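Side-chain contact in design construct XXA_GVDQ (PDB 6NZ1), which is a computationally designed helical homotrimer, from work on closely related proteins that adopt two divergent folds: residues I67-A70 against L71-G75. Residues are numbered along the deposited sequence; the frame is centred on the assembly and turned at random.
Sequences IIEA and LEAIG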
loop_
_atom_site.group_PDB
_atom_site.type_symbol
_atom_site.label_atom_id
_atom_site.label_comp_id
_atom_site.label_asym_id
_atom_site.label_seq_id
_atom_site.Cartn_x
_atom_site.Cartn_y
_atom_site.Cartn_z
ATOM N N ILE B 67 12.558 12.874 14.664
ATOM C CA ILE B 67 13.488 13.739 13.959
ATOM C C ILE B 67 13.201 15.200 14.264
ATOM O O ILE B 67 14.117 16.000 14.493
ATOM C CB ILE B 67 13.421 13.470 12.452
ATOM C CG1 ILE B 67 14.103 12.153 12.101
ATOM C CG2 ILE B 67 14.080 14.573 11.731
ATOM C CD1 ILE B 67 13.903 11.721 10.670
ATOM N N ILE B 68 11.933 15.580 14.248
ATOM C CA ILE B 68 11.589 16.947 14.614
ATOM C C ILE B 68 12.071 17.251 16.028
ATOM O O ILE B 68 12.578 18.346 16.301
ATOM C CB ILE B 68 10.075 17.172 14.455
ATOM C CG1 ILE B 68 9.709 17.096 12.964
ATOM C CG2 ILE B 68 9.687 18.510 15.065
ATOM C CD1 ILE B 68 8.225 17.022 12.654
ATOM N N GLU B 69 11.954 16.287 16.942
ATOM C CA GLU B 69 12.446 16.499 18.298
ATOM C C GLU B 69 13.956 16.678 18.315
ATOM O O GLU B 69 14.483 17.502 19.073
ATOM C CB GLU B 69 12.033 15.338 19.197
ATOM C CG GLU B 69 12.757 15.287 20.532
ATOM C CD GLU B 69 12.422 16.448 21.454
ATOM O OE1 GLU B 69 11.537 17.258 21.128
ATOM O OE2 GLU B 69 13.060 16.555 22.521
ATOM N N ALA B 70 14.675 15.906 17.505
ATOM C CA ALA B 70 16.121 16.066 17.454
ATOM C C ALA B 70 16.487 17.487 17.067
ATOM O O ALA B 70 17.310 18.135 17.722
ATOM C CB ALA B 70 16.725 15.069 16.471
ATOM N N LEU B 71 15.879 17.989 15.998
ATOM C CA LEU B 71 16.141 19.350 15.567
ATOM C C LEU B 71 15.760 20.346 16.641
ATOM O O LEU B 71 16.421 21.374 16.798
ATOM C CB LEU B 71 15.365 19.647 14.295
ATOM C CG LEU B 71 15.745 18.765 13.110
ATOM C CD1 LEU B 71 14.912 19.120 11.894
ATOM C CD2 LEU B 71 17.202 18.920 12.797
ATOM N N GLU B 72 14.676 20.085 17.369
ATOM C CA GLU B 72 14.300 21.003 18.437
ATOM C C GLU B 72 15.249 20.893 19.626
ATOM O O GLU B 72 15.553 21.903 20.273
ATOM C CB GLU B 72 12.855 20.756 18.883
ATOM C CG GLU B 72 12.321 21.791 19.881
ATOM C CD GLU B 72 10.830 21.694 20.124
ATOM O OE1 GLU B 72 10.185 20.755 19.610
ATOM O OE2 GLU B 72 10.299 22.573 20.828
ATOM N N ALA B 73 15.718 19.680 19.943
ATOM C CA ALA B 73 16.584 19.496 21.099
ATOM C C ALA B 73 17.925 20.188 20.919
ATOM O O ALA B 73 18.650 20.390 21.900
ATOM C CB ALA B 73 16.799 18.009 21.356
ATOM N N ILE B 74 18.267 20.562 19.693
ATOM C CA ILE B 74 19.545 21.193 19.420
ATOM C C ILE B 74 19.420 22.671 19.137
ATOM O O ILE B 74 20.437 23.320 18.851
ATOM C CB ILE B 74 20.264 20.501 18.255
ATOM C CG1 ILE B 74 19.393 20.566 17.016
ATOM C CG2 ILE B 74 20.565 19.093 18.608
ATOM C CD1 ILE B 74 20.151 20.294 15.753
ATOM N N GLY B 75 18.218 23.222 19.159
ATOM C CA GLY B 75 18.055 24.653 19.092
ATOM C C GLY B 75 17.644 25.224 17.758
ATOM O O GLY B 75 17.828 26.430 17.544
HETATM O O HOH W 1 9.823 18.276 19.424
#
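The carboxylates of E69 and E72, partly exposed on the Schellman-capped last turns of helix 29-73, are turned 55° from each other and come closest at their OE1 oxygens, which are bridged by a water rather than touching. This water donates to both, 2.6 Å from E69 OE1 and 2.5 Å from E72 OE1; it lies close to the plane of the E69 carboxylate, at its OE1 edge, but is tilted somewhat out of the E72 plane. The bridge probably eases the proximity of two like charges. Over one face of the E69 carboxylate, on its OE2 side, stands the methyl of A73, with CB 4.2 Å from OE2. E72 OE1 also forms a salt bridge with K85 of helix 78-94, which probably offsets the negative charge further. The two acids approach differently: E69 bends at its second torsion (chi2 67°), whereas E72 continues extended.

The cap precedes the turn into helix 78-94. Regular i to i+4 bonds persist up to A73, whose N lies 2.7 Å from E69 O. The next, from I74 N to A70 O, is weak, and G75 leaves the helix with positive phi while its N bonds to E72 O at 3.2 Å. At those backbone angles a side chain would press against the carbonyl oxygen of I74, which accounts for the glycine.

The buried side is shared between helix 78-94 of the same chain and the two other subunits. L71 packs against L81 of its own chain and L71 of the second subunit, I67 meets I67 of the third, and I68 reaches M84 in helix 78-94. L71 CG also rests 3.5 Å from I67 O. I74, which packs on I74 of the second subunit, has CG1 between its backbone N and carbonyl carbon (chi1 59°), a torsion that sets both branches against one oxygen, with CG1 3.3 Å and CG2 3.5 Å from A70 O.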